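Long-range contacts in kinesin-like protein KIF19 (Mus musculus, PDB 5GSZ), which walks toward microtubule plus ends and regulates the length of motile cilia by depolymerizing microtubules at ciliary tips, the chain described being its N-terminal motor domain: residues M142-S147 with V226-R231; G122-T127 with L246-L251; S147-E152 with A182-V187. One frame throughout, in Å; residues are numbered along the deposited sequence.

Contact 1 (M142-S147 with V226-R231); sequences MEYEVS and VAVRQR
Segments 142-147 and 226-231 run antiparallel, their axes 4.7 Å apart, and six backbone hydrogen bonds join them as reciprocal pairs at Glu143/Arg231, Glu145/Arg229 and Ser147/Ala227. The face bearing Tyr144, Val146, Val228 and Gln230 is the close-packed one. There the Tyr144 ring and the Gln230 side chain run alongside each other, ring and amide planes 34° apart, with Gln230 CG 3.5 Å from Tyr144 CE2. Gln230 NE2 gives a bent hydrogen bond of 3.1 Å to Tyr144 OH, whose stronger partner is Thr138 OG1, by a hydrogen bond. Met142, bent at its second torsion, crosses obliquely so that its CE methyl comes 3.3 Å from Gln230 NE2. Val228 CG1 meets the ring edge 3.9 Å from Tyr144 CD2, and Val146 CG1 lies 3.8 Å from Val226 CG1. The other face is charged and looser, with Glu145 open to solvent. Arg229, bent at its third torsion (62°), brings NH2 to the syn lone pair of Glu145 OE1 at 2.4 Å, a salt bridge whose flat groups are turned 40° apart. Glu143 OE1 and Arg231 NE, at 3.7 Å, make only a long one. In the motor-domain sheet, strand 242-250 lies beyond segment 226-231, while helix 123-136 covers the face with Tyr144, Val146 and Val228 through Leu131, Phe132 and Ile135, joined by Ile93 of helix 89-93.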
ATOM      1  N   MET A 142     -10.806   0.884  28.814  1.00 50.92           N
ATOM      2  CA  MET A 142      -9.520   0.419  28.307  1.00 47.06           C
ATOM      3  C   MET A 142      -8.438   1.488  28.429  1.00 49.60           C
ATOM      4  O   MET A 142      -8.705   2.691  28.342  1.00 51.44           O
ATOM      5  CB  MET A 142      -9.635   0.005  26.846  1.00 43.66           C
ATOM      6  CG  MET A 142     -10.653  -1.081  26.559  1.00 46.04           C
ATOM      7  SD  MET A 142     -10.233  -2.698  27.258  1.00 57.96           S
ATOM      8  CE  MET A 142     -11.326  -3.729  26.284  1.00 42.59           C
ATOM      9  N   GLU A 143      -7.202   1.030  28.622  1.00 51.23           N
ATOM     10  CA  GLU A 143      -6.026   1.877  28.465  1.00 51.12           C
ATOM     11  C   GLU A 143      -5.342   1.544  27.149  1.00 43.00           C
ATOM     12  O   GLU A 143      -5.286   0.377  26.755  1.00 42.57           O
ATOM     13  CB  GLU A 143      -5.040   1.711  29.626  1.00 51.11           C
ATOM     14  CG  GLU A 143      -5.703   1.729  31.012  1.00 56.43           C
ATOM     15  CD  GLU A 143      -4.850   1.087  32.110  1.00 68.06           C
ATOM     16  OE1 GLU A 143      -3.816   0.467  31.774  1.00 68.48           O
ATOM     17  OE2 GLU A 143      -5.241   1.207  33.296  1.00 67.43           O
ATOM     18  N   TYR A 144      -4.840   2.574  26.461  1.00 46.39           N
ATOM     19  CA  TYR A 144      -4.186   2.389  25.173  1.00 49.21           C
ATOM     20  C   TYR A 144      -2.802   3.019  25.151  1.00 49.10           C
ATOM     21  O   TYR A 144      -2.545   4.044  25.792  1.00 45.25           O
ATOM     22  CB  TYR A 144      -5.002   2.953  24.001  1.00 42.11           C
ATOM     23  CG  TYR A 144      -6.349   2.314  23.797  1.00 41.05           C
ATOM     24  CD1 TYR A 144      -7.445   2.707  24.533  1.00 47.08           C
ATOM     25  CD2 TYR A 144      -6.509   1.271  22.895  1.00 44.45           C
ATOM     26  CE1 TYR A 144      -8.698   2.104  24.337  1.00 49.56           C
ATOM     27  CE2 TYR A 144      -7.737   0.664  22.701  1.00 46.32           C
ATOM     28  CZ  TYR A 144      -8.826   1.081  23.424  1.00 45.92           C
ATOM     29  OH  TYR A 144     -10.043   0.485  23.227  1.00 46.99           O
ATOM     30  N   GLU A 145      -1.913   2.365  24.409  1.00 53.08           N
ATOM     31  CA  GLU A 145      -0.622   2.910  24.013  1.00 56.74           C
ATOM     32  C   GLU A 145      -0.559   2.886  22.492  1.00 51.11           C
ATOM     33  O   GLU A 145      -0.905   1.877  21.865  1.00 49.41           O
ATOM     34  CB  GLU A 145       0.543   2.113  24.621  1.00 55.10           C
ATOM     35  CG  GLU A 145       1.075   2.672  25.934  1.00 65.19           C
ATOM     36  CD  GLU A 145       2.140   1.780  26.569  1.00 80.09           C
ATOM     37  OE1 GLU A 145       2.000   0.535  26.526  1.00 73.97           O
ATOM     38  OE2 GLU A 145       3.139   2.330  27.089  1.00 87.23           O
ATOM     39  N   VAL A 146      -0.147   4.001  21.897  1.00 49.75           N
ATOM     40  CA  VAL A 146      -0.059   4.123  20.450  1.00 46.76           C
ATOM     41  C   VAL A 146       1.304   4.678  20.090  1.00 52.04           C
ATOM     42  O   VAL A 146       1.684   5.747  20.580  1.00 56.96           O
ATOM     43  CB  VAL A 146      -1.149   5.043  19.885  1.00 46.71           C
ATOM     44  CG1 VAL A 146      -1.098   5.012  18.378  1.00 50.67           C
ATOM     45  CG2 VAL A 146      -2.489   4.648  20.396  1.00 49.66           C
ATOM     46  N   SER A 147       2.021   3.971  19.220  1.00 52.80           N
ATOM     47  CA  SER A 147       3.219   4.497  18.581  1.00 54.02           C
ATOM     48  C   SER A 147       3.133   4.283  17.074  1.00 50.05           C
ATOM     49  O   SER A 147       2.491   3.339  16.605  1.00 47.16           O
ATOM     50  CB  SER A 147       4.470   3.829  19.128  1.00 54.93           C
ATOM     51  OG  SER A 147       4.426   2.441  18.853  1.00 57.27           O
ATOM     52  N   VAL A 226       1.638   1.499  12.683  1.00 43.97           N
ATOM     53  CA  VAL A 226       1.022   1.988  13.904  1.00 47.39           C
ATOM     54  C   VAL A 226       0.751   0.788  14.793  1.00 44.14           C
ATOM     55  O   VAL A 226       0.036  -0.136  14.389  1.00 41.08           O
ATOM     56  CB  VAL A 226      -0.286   2.743  13.630  1.00 45.34           C
ATOM     57  CG1 VAL A 226      -0.847   3.309  14.937  1.00 42.32           C
ATOM     58  CG2 VAL A 226      -0.068   3.815  12.602  1.00 40.56           C
ATOM     59  N   ALA A 227       1.309   0.810  16.000  1.00 48.23           N
ATOM     60  CA  ALA A 227       1.099  -0.225  17.004  1.00 46.10           C
ATOM     61  C   ALA A 227       0.122   0.284  18.057  1.00 45.23           C
ATOM     62  O   ALA A 227       0.135   1.472  18.392  1.00 49.46           O
ATOM     63  CB  ALA A 227       2.426  -0.609  17.647  1.00 39.41           C
ATOM     64  N   VAL A 228      -0.736  -0.606  18.565  1.00 43.44           N
ATOM     65  CA  VAL A 228      -1.767  -0.239  19.550  1.00 46.21           C
ATOM     66  C   VAL A 228      -1.870  -1.344  20.600  1.00 48.10           C
ATOM     67  O   VAL A 228      -2.293  -2.465  20.290  1.00 49.99           O
ATOM     68  CB  VAL A 228      -3.146   0.006  18.912  1.00 42.14           C
ATOM     69  CG1 VAL A 228      -4.162   0.310  19.975  1.00 42.62           C
ATOM     70  CG2 VAL A 228      -3.093   1.151  17.910  1.00 46.59           C
ATOM     71  N   ARG A 229      -1.511  -1.033  21.837  1.00 47.78           N
ATOM     72  CA  ARG A 229      -1.698  -1.961  22.939  1.00 47.61           C
ATOM     73  C   ARG A 229      -2.953  -1.591  23.732  1.00 46.66           C
ATOM     74  O   ARG A 229      -3.264  -0.412  23.923  1.00 45.52           O
ATOM     75  CB  ARG A 229      -0.467  -1.994  23.842  1.00 50.81           C
ATOM     76  CG  ARG A 229      -0.426  -3.202  24.758  1.00 54.80           C
ATOM     77  CD  ARG A 229       0.979  -3.541  25.150  1.00 65.28           C
ATOM     78  NE  ARG A 229       1.623  -2.461  25.892  1.00 77.35           N
ATOM     79  CZ  ARG A 229       2.939  -2.386  26.093  1.00 85.13           C
ATOM     80  NH1 ARG A 229       3.731  -3.331  25.601  1.00 81.67           N
ATOM     81  NH2 ARG A 229       3.463  -1.371  26.782  1.00 83.71           N
ATOM     82  N   GLN A 230      -3.696  -2.615  24.150  1.00 49.11           N
ATOM     83  CA  GLN A 230      -5.002  -2.468  24.782  1.00 47.56           C
ATOM     84  C   GLN A 230      -5.045  -3.380  25.995  1.00 50.39           C
ATOM     85  O   GLN A 230      -4.986  -4.608  25.851  1.00 52.36           O
ATOM     86  CB  GLN A 230      -6.145  -2.831  23.823  1.00 40.48           C
ATOM     87  CG  GLN A 230      -7.535  -2.444  24.317  1.00 43.09           C
ATOM     88  CD  GLN A 230      -8.659  -3.229  23.618  1.00 50.22           C
ATOM     89  OE1 GLN A 230      -8.445  -4.346  23.151  1.00 49.63           O
ATOM     90  NE2 GLN A 230      -9.848  -2.622  23.511  1.00 46.62           N
ATOM     91  N   ARG A 231      -5.154  -2.790  27.178  1.00 45.42           N
ATOM     92  CA  ARG A 231      -5.371  -3.554  28.392  1.00 49.50           C
ATOM     93  C   ARG A 231      -6.596  -3.006  29.111  1.00 50.81           C
ATOM     94  O   ARG A 231      -6.945  -1.829  28.984  1.00 51.02           O
ATOM     95  CB  ARG A 231      -4.124  -3.538  29.317  1.00 48.32           C
ATOM     96  CG  ARG A 231      -4.053  -2.357  30.263  1.00 53.26           C
ATOM     97  CD  ARG A 231      -2.799  -2.397  31.102  1.00 59.42           C
ATOM     98  NE  ARG A 231      -1.620  -2.129  30.289  1.00 66.62           N
ATOM     99  CZ  ARG A 231      -0.679  -3.032  30.044  1.00 66.55           C
ATOM    100  NH1 ARG A 231      -0.798  -4.256  30.558  1.00 65.96           N
ATOM    101  NH2 ARG A 231       0.369  -2.719  29.286  1.00 60.23           N
TER

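Contact 2 (G122-T127 with L246-L251); sequences GIYVRT and LFMIDL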
ATOM      1  N   GLY A 122      -4.614  12.123   2.657  1.00 48.73           N
ATOM      2  CA  GLY A 122      -4.960  10.761   2.290  1.00 47.47           C
ATOM      3  C   GLY A 122      -5.268   9.789   3.417  1.00 45.40           C
ATOM      4  O   GLY A 122      -5.825  10.155   4.456  1.00 43.25           O
ATOM      5  N   ILE A 123      -4.888   8.529   3.198  1.00 42.28           N
ATOM      6  CA  ILE A 123      -5.307   7.431   4.063  1.00 44.24           C
ATOM      7  C   ILE A 123      -4.628   7.506   5.431  1.00 46.48           C
ATOM      8  O   ILE A 123      -5.263   7.232   6.455  1.00 45.71           O
ATOM      9  CB  ILE A 123      -5.023   6.079   3.382  1.00 42.09           C
ATOM     10  CG1 ILE A 123      -5.961   5.857   2.204  1.00 43.42           C
ATOM     11  CG2 ILE A 123      -5.147   4.926   4.393  1.00 42.83           C
ATOM     12  CD1 ILE A 123      -7.413   5.906   2.586  1.00 46.93           C
ATOM     13  N   TYR A 124      -3.327   7.820   5.467  1.00 40.09           N
ATOM     14  CA  TYR A 124      -2.576   7.908   6.717  1.00 41.27           C
ATOM     15  C   TYR A 124      -3.317   8.707   7.776  1.00 42.81           C
ATOM     16  O   TYR A 124      -3.768   8.145   8.776  1.00 43.86           O
ATOM     17  CB  TYR A 124      -1.198   8.554   6.522  1.00 40.36           C
ATOM     18  CG  TYR A 124      -0.203   7.797   5.660  1.00 42.67           C
ATOM     19  CD1 TYR A 124      -0.275   6.418   5.491  1.00 47.48           C
ATOM     20  CD2 TYR A 124       0.818   8.475   5.016  1.00 38.46           C
ATOM     21  CE1 TYR A 124       0.668   5.743   4.691  1.00 47.53           C
ATOM     22  CE2 TYR A 124       1.736   7.828   4.244  1.00 42.24           C
ATOM     23  CZ  TYR A 124       1.670   6.466   4.072  1.00 42.57           C
ATOM     24  OH  TYR A 124       2.621   5.847   3.287  1.00 41.02           O
ATOM     25  N   VAL A 125      -3.463  10.013   7.555  1.00 39.91           N
ATOM     26  CA  VAL A 125      -4.008  10.872   8.597  1.00 41.92           C
ATOM     27  C   VAL A 125      -5.480  10.555   8.850  1.00 43.32           C
ATOM     28  O   VAL A 125      -5.943  10.607   9.992  1.00 52.29           O
ATOM     29  CB  VAL A 125      -3.778  12.368   8.269  1.00 47.38           C
ATOM     30  CG1 VAL A 125      -2.313  12.663   7.985  1.00 53.10           C
ATOM     31  CG2 VAL A 125      -4.598  12.805   7.096  1.00 49.48           C
ATOM     32  N   ARG A 126      -6.238  10.207   7.814  1.00 42.59           N
ATOM     33  CA  ARG A 126      -7.640   9.862   8.047  1.00 44.74           C
ATOM     34  C   ARG A 126      -7.743   8.642   8.942  1.00 47.86           C
ATOM     35  O   ARG A 126      -8.588   8.584   9.842  1.00 53.44           O
ATOM     36  CB  ARG A 126      -8.376   9.628   6.719  1.00 47.97           C
ATOM     37  CG  ARG A 126      -8.599  10.906   5.945  1.00 44.88           C
ATOM     38  CD  ARG A 126      -9.044  10.709   4.515  1.00 47.50           C
ATOM     39  NE  ARG A 126      -9.898  11.841   4.156  1.00 53.59           N
ATOM     40  CZ  ARG A 126      -9.477  13.031   3.730  1.00 55.11           C
ATOM     41  NH1 ARG A 126      -8.188  13.282   3.560  1.00 58.69           N
ATOM     42  NH2 ARG A 126     -10.350  13.987   3.474  1.00 53.22           N
ATOM     43  N   THR A 127      -6.852   7.680   8.744  1.00 48.94           N
ATOM     44  CA  THR A 127      -6.858   6.484   9.568  1.00 49.98           C
ATOM     45  C   THR A 127      -6.323   6.758  10.967  1.00 48.14           C
ATOM     46  O   THR A 127      -6.899   6.278  11.949  1.00 50.01           O
ATOM     47  CB  THR A 127      -6.054   5.383   8.886  1.00 44.99           C
ATOM     48  OG1 THR A 127      -6.436   5.317   7.509  1.00 45.87           O
ATOM     49  CG2 THR A 127      -6.326   4.042   9.536  1.00 38.95           C
ATOM     50  N   LEU A 246      -1.154  -2.079  12.624  1.00 42.60           N
ATOM     51  CA  LEU A 246      -1.599  -1.625  11.315  1.00 41.15           C
ATOM     52  C   LEU A 246      -0.382  -1.221  10.491  1.00 39.60           C
ATOM     53  O   LEU A 246       0.517  -0.545  10.995  1.00 38.96           O
ATOM     54  CB  LEU A 246      -2.587  -0.456  11.432  1.00 40.19           C
ATOM     55  CG  LEU A 246      -2.911   0.239  10.095  1.00 43.22           C
ATOM     56  CD1 LEU A 246      -3.602  -0.703   9.098  1.00 40.24           C
ATOM     57  CD2 LEU A 246      -3.709   1.509  10.277  1.00 40.30           C
ATOM     58  N   PHE A 247      -0.347  -1.658   9.236  1.00 39.23           N
ATOM     59  CA  PHE A 247       0.704  -1.299   8.295  1.00 42.13           C
ATOM     60  C   PHE A 247       0.089  -0.580   7.112  1.00 42.39           C
ATOM     61  O   PHE A 247      -0.869  -1.083   6.515  1.00 42.46           O
ATOM     62  CB  PHE A 247       1.454  -2.522   7.782  1.00 42.88           C
ATOM     63  CG  PHE A 247       2.485  -3.039   8.723  1.00 46.66           C
ATOM     64  CD1 PHE A 247       3.745  -2.483   8.757  1.00 46.75           C
ATOM     65  CD2 PHE A 247       2.207  -4.102   9.562  1.00 49.29           C
ATOM     66  CE1 PHE A 247       4.700  -2.977   9.619  1.00 53.67           C
ATOM     67  CE2 PHE A 247       3.164  -4.590  10.415  1.00 49.18           C
ATOM     68  CZ  PHE A 247       4.404  -4.028  10.442  1.00 49.19           C
ATOM     69  N   MET A 248       0.649   0.580   6.767  1.00 41.25           N
ATOM     70  CA  MET A 248       0.140   1.394   5.664  1.00 44.63           C
ATOM     71  C   MET A 248       1.290   1.671   4.706  1.00 42.84           C
ATOM     72  O   MET A 248       2.238   2.390   5.049  1.00 42.31           O
ATOM     73  CB  MET A 248      -0.504   2.683   6.176  1.00 40.12           C
ATOM     74  CG  MET A 248      -1.835   2.410   6.855  1.00 44.27           C
ATOM     75  SD  MET A 248      -2.745   3.863   7.444  1.00 48.41           S
ATOM     76  CE  MET A 248      -1.701   4.387   8.797  1.00 41.95           C
ATOM     77  N   ILE A 249       1.214   1.094   3.511  1.00 38.39           N
ATOM     78  CA  ILE A 249       2.375   0.979   2.644  1.00 36.97           C
ATOM     79  C   ILE A 249       2.127   1.696   1.328  1.00 38.66           C
ATOM     80  O   ILE A 249       1.103   1.476   0.670  1.00 36.73           O
ATOM     81  CB  ILE A 249       2.750  -0.489   2.416  1.00 37.67           C
ATOM     82  CG1 ILE A 249       3.077  -1.121   3.771  1.00 39.68           C
ATOM     83  CG2 ILE A 249       3.933  -0.576   1.445  1.00 35.78           C
ATOM     84  CD1 ILE A 249       3.019  -2.627   3.775  1.00 41.50           C
ATOM     85  N   ASP A 250       3.078   2.566   0.969  1.00 40.91           N
ATOM     86  CA  ASP A 250       3.208   3.191  -0.339  1.00 37.06           C
ATOM     87  C   ASP A 250       4.297   2.431  -1.095  1.00 35.97           C
ATOM     88  O   ASP A 250       5.485   2.674  -0.888  1.00 40.81           O
ATOM     89  CB  ASP A 250       3.564   4.662  -0.170  1.00 38.47           C
ATOM     90  CG  ASP A 250       3.551   5.430  -1.491  1.00 43.47           C
ATOM     91  OD1 ASP A 250       2.963   4.940  -2.478  1.00 40.18           O
ATOM     92  OD2 ASP A 250       4.130   6.537  -1.537  1.00 45.53           O
ATOM     93  N   LEU A 251       3.895   1.522  -1.977  1.00 35.05           N
ATOM     94  CA  LEU A 251       4.836   0.588  -2.583  1.00 39.68           C
ATOM     95  C   LEU A 251       5.747   1.275  -3.597  1.00 45.81           C
ATOM     96  O   LEU A 251       5.548   2.427  -3.999  1.00 48.31           O
ATOM     97  CB  LEU A 251       4.112  -0.555  -3.293  1.00 34.67           C
ATOM     98  CG  LEU A 251       3.433  -1.619  -2.450  1.00 37.00           C
ATOM     99  CD1 LEU A 251       2.711  -2.623  -3.314  1.00 37.08           C
ATOM    100  CD2 LEU A 251       4.471  -2.302  -1.618  1.00 42.19           C
TER
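Not one hydrogen bond crosses between segments 122-127 and 246-251; a single methionine carries most of this wholly buried contact. It belongs to the P-loop NTPase core of the kinesin motor, where the first turn of helix 123-136 lies over strand 242-250 of the central sheet, and its centrepiece is a Met-aromatic pair. Met248 SD stands 5.4 Å from the centroid of the Tyr124 ring and 85° off the ring normal, so the sulfur is at the edge rather than over a face. The two side chains slide past each other in opposite directions, bringing Met248 CB to the same edge, 3.6 Å from Tyr124 CE1. Further out, the ring carries its hydroxyl past the methionine toward Asp250, with Tyr124 OH 3.8 Å from Asp250 CB. Asp250 begins the DLAG sequence of kinesin switch II; its OD2 bonds Thr111 and forms a salt bridge with Arg206, and the nearest atom of its side chain lies about 4 Å from the bound magnesium ion. An alanine in place of Tyr124 would remove the ring edge and hydroxyl, and would probably leave Met248 less firmly positioned and weaken the packing between this helix and the strand leading to Asp250. Near its end Met248 meets the helix: Met248 SD lies 4.0 Å from Ile123 CG2 and 3.9 Å from Thr127 CB, the methionine and threonine side chains reaching toward each other. Thr127 CG2, anti to its backbone N, turns to Leu246 CD2 at 3.7 Å. Thr127 OG1 instead folds back on its own helix and donates to Ile123 O at 2.5 Å from 35° above the carbonyl plane, sharing that oxygen with Thr127 N.

Contact 3 (S147-E152 with A182-V187); sequences SMSYLE and AGITEV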
ATOM      1  N   SER A 147       2.021   3.971  19.220  1.00 52.80           N
ATOM      2  CA  SER A 147       3.219   4.497  18.581  1.00 54.02           C
ATOM      3  C   SER A 147       3.133   4.283  17.074  1.00 50.05           C
ATOM      4  O   SER A 147       2.491   3.339  16.605  1.00 47.16           O
ATOM      5  CB  SER A 147       4.470   3.829  19.128  1.00 54.93           C
ATOM      6  OG  SER A 147       4.426   2.441  18.853  1.00 57.27           O
ATOM      7  N   MET A 148       3.782   5.172  16.314  1.00 52.23           N
ATOM      8  CA  MET A 148       3.888   5.006  14.867  1.00 52.38           C
ATOM      9  C   MET A 148       5.309   5.265  14.405  1.00 50.93           C
ATOM     10  O   MET A 148       6.031   6.078  14.982  1.00 58.76           O
ATOM     11  CB  MET A 148       2.962   5.935  14.087  1.00 50.34           C
ATOM     12  CG  MET A 148       3.225   7.377  14.350  1.00 54.97           C
ATOM     13  SD  MET A 148       2.240   8.447  13.301  1.00 75.15           S
ATOM     14  CE  MET A 148       3.405   8.866  12.013  1.00 56.89           C
ATOM     15  N   SER A 149       5.698   4.568  13.348  1.00 48.89           N
ATOM     16  CA  SER A 149       6.987   4.774  12.715  1.00 48.12           C
ATOM     17  C   SER A 149       6.777   4.930  11.225  1.00 47.65           C
ATOM     18  O   SER A 149       5.738   4.548  10.686  1.00 48.11           O
ATOM     19  CB  SER A 149       7.938   3.621  12.983  1.00 46.11           C
ATOM     20  OG  SER A 149       8.196   3.528  14.357  1.00 55.90           O
ATOM     21  N   TYR A 150       7.789   5.469  10.555  1.00 49.31           N
ATOM     22  CA  TYR A 150       7.686   5.735   9.121  1.00 50.52           C
ATOM     23  C   TYR A 150       9.061   5.512   8.508  1.00 49.57           C
ATOM     24  O   TYR A 150       9.977   6.300   8.744  1.00 51.49           O
ATOM     25  CB  TYR A 150       7.181   7.152   8.885  1.00 42.86           C
ATOM     26  CG  TYR A 150       6.766   7.468   7.483  1.00 39.47           C
ATOM     27  CD1 TYR A 150       5.995   6.585   6.747  1.00 44.36           C
ATOM     28  CD2 TYR A 150       7.099   8.696   6.905  1.00 43.43           C
ATOM     29  CE1 TYR A 150       5.590   6.904   5.428  1.00 46.15           C
ATOM     30  CE2 TYR A 150       6.691   9.029   5.616  1.00 42.49           C
ATOM     31  CZ  TYR A 150       5.942   8.135   4.887  1.00 43.46           C
ATOM     32  OH  TYR A 150       5.559   8.469   3.622  1.00 44.30           O
ATOM     33  N   LEU A 151       9.206   4.446   7.729  1.00 49.95           N
ATOM     34  CA  LEU A 151      10.513   4.013   7.257  1.00 50.19           C
ATOM     35  C   LEU A 151      10.501   3.851   5.736  1.00 48.16           C
ATOM     36  O   LEU A 151       9.440   3.778   5.106  1.00 45.91           O
ATOM     37  CB  LEU A 151      10.919   2.705   7.949  1.00 42.56           C
ATOM     38  CG  LEU A 151       9.981   1.535   7.668  1.00 43.51           C
ATOM     39  CD1 LEU A 151      10.668   0.450   6.865  1.00 43.79           C
ATOM     40  CD2 LEU A 151       9.398   1.008   8.946  1.00 52.32           C
ATOM     41  N   GLU A 152      11.699   3.829   5.150  1.00 43.63           N
ATOM     42  CA  GLU A 152      11.870   3.458   3.756  1.00 42.89           C
ATOM     43  C   GLU A 152      12.516   2.087   3.659  1.00 44.80           C
ATOM     44  O   GLU A 152      13.326   1.713   4.505  1.00 46.51           O
ATOM     45  CB  GLU A 152      12.738   4.457   3.006  1.00 47.72           C
ATOM     46  CG  GLU A 152      12.738   4.284   1.492  1.00 48.59           C
ATOM     47  CD  GLU A 152      13.660   5.271   0.812  1.00 55.03           C
ATOM     48  OE1 GLU A 152      14.829   5.377   1.253  1.00 57.12           O
ATOM     49  OE2 GLU A 152      13.196   5.977  -0.119  1.00 50.93           O
ATOM     50  N   ALA A 182      15.133  -2.122  14.360  1.00 60.72           N
ATOM     51  CA  ALA A 182      15.958  -1.779  15.507  1.00 55.72           C
ATOM     52  C   ALA A 182      16.420  -0.326  15.479  1.00 61.43           C
ATOM     53  O   ALA A 182      17.265   0.045  14.655  1.00 65.77           O
ATOM     54  CB  ALA A 182      17.165  -2.713  15.561  1.00 61.18           C
ATOM     55  N   GLY A 183      15.870   0.499  16.373  1.00 59.72           N
ATOM     56  CA  GLY A 183      16.323   1.866  16.575  1.00 56.08           C
ATOM     57  C   GLY A 183      15.424   2.956  16.021  1.00 61.02           C
ATOM     58  O   GLY A 183      15.787   4.135  16.108  1.00 57.02           O
ATOM     59  N   ILE A 184      14.269   2.625  15.472  1.00 60.03           N
ATOM     60  CA  ILE A 184      13.506   3.607  14.714  1.00 61.31           C
ATOM     61  C   ILE A 184      12.710   4.509  15.656  1.00 59.97           C
ATOM     62  O   ILE A 184      12.208   4.084  16.701  1.00 57.49           O
ATOM     63  CB  ILE A 184      12.600   2.895  13.683  1.00 60.34           C
ATOM     64  CG1 ILE A 184      11.901   3.901  12.768  1.00 54.03           C
ATOM     65  CG2 ILE A 184      11.583   1.988  14.375  1.00 58.90           C
ATOM     66  CD1 ILE A 184      11.210   3.257  11.604  1.00 54.53           C
ATOM     67  N   THR A 185      12.601   5.773  15.264  1.00 56.20           N
ATOM     68  CA  THR A 185      11.797   6.763  15.963  1.00 56.29           C
ATOM     69  C   THR A 185      10.338   6.325  16.119  1.00 60.06           C
ATOM     70  O   THR A 185       9.769   5.652  15.257  1.00 60.44           O
ATOM     71  CB  THR A 185      11.870   8.068  15.187  1.00 55.30           C
ATOM     72  OG1 THR A 185      13.245   8.429  15.048  1.00 61.03           O
ATOM     73  CG2 THR A 185      11.103   9.179  15.877  1.00 56.22           C
ATOM     74  N   GLU A 186       9.721   6.741  17.229  1.00 63.68           N
ATOM     75  CA  GLU A 186       8.335   6.402  17.529  1.00 62.42           C
ATOM     76  C   GLU A 186       7.598   7.628  18.038  1.00 61.99           C
ATOM     77  O   GLU A 186       7.935   8.151  19.101  1.00 67.84           O
ATOM     78  CB  GLU A 186       8.269   5.282  18.558  1.00 62.25           C
ATOM     79  CG  GLU A 186       8.803   3.987  18.022  1.00 60.74           C
ATOM     80  CD  GLU A 186       8.880   2.944  19.083  1.00 66.55           C
ATOM     81  OE1 GLU A 186       8.719   3.302  20.268  1.00 70.94           O
ATOM     82  OE2 GLU A 186       9.101   1.769  18.737  1.00 75.47           O
ATOM     83  N   VAL A 187       6.576   8.054  17.292  1.00 62.02           N
ATOM     84  CA  VAL A 187       5.757   9.229  17.574  1.00 62.55           C
ATOM     85  C   VAL A 187       4.478   8.801  18.292  1.00 67.66           C
ATOM     86  O   VAL A 187       4.027   7.655  18.166  1.00 64.05           O
ATOM     87  CB  VAL A 187       5.455   9.959  16.245  1.00 64.10           C
ATOM     88  CG1 VAL A 187       4.501  11.141  16.438  1.00 70.73           C
ATOM     89  CG2 VAL A 187       6.746  10.423  15.610  1.00 64.18           C
TER
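Ser149 OG donates to the backbone oxygen of Thr185 at 2.8 Å, approaching within the carbonyl plane; the serine torsion (chi1 -63°) sets OG beside its own backbone N, facing the loop. One residue earlier, two backbone bonds form a lone antiparallel bridge: Met148 N reaches Val187 O at 3.1 Å, and Val187 N returns to Met148 O at the same length but in a straighter line. The loop backbone is thus held at three points, two of them independent of any side chain. Around this polar centre the contact turns apolar. Met148, with CG in the crowded position between backbone N and carbonyl carbon, lies alongside Val187, its CG 3.9 Å from Val187 CB. Ile184, extended through both torsions, rests its CD1 methyl against both Ser149 CB at 3.6 Å and Leu151 CB at 3.7 Å, crossing the leucine at about a right angle. On the more open side, Glu186 CG passes 3.7 Å from Ser149 OG. Outside the segments, Leu199 of helix 192-203 packs on Met148 and Leu198 on Val187, while Thr185 OG1 bonds Asp160. The loop pairs with the same edge of strand 142-154 that strand 157-160 takes farther along, then runs on to helix 192-203, which in the kinesin motor fold precedes switch I.

The three contacts are nested along the chain: contact 3 lies inside the loop closed by contact 1, and contact 1 inside that closed by contact 2. All reach the same mixed central sheet of the motor domain. Contacts 1 and 3 follow each other on strand 142-154, share Ser147 and have centres 15 Å apart. Contact 2, centred 18 Å from contact 1 and 14 Å from contact 3, joins helix 123-136 to strand 242-250, which is separated from strand 142-154 by strand 220-232. Val226 N is probably hydrogen-bonded to Leu246 O, and Tyr124 OH touches Tyr150 CE1. The series thus runs from the distal sheet end, away from the annotated sites, toward the nucleotide pocket.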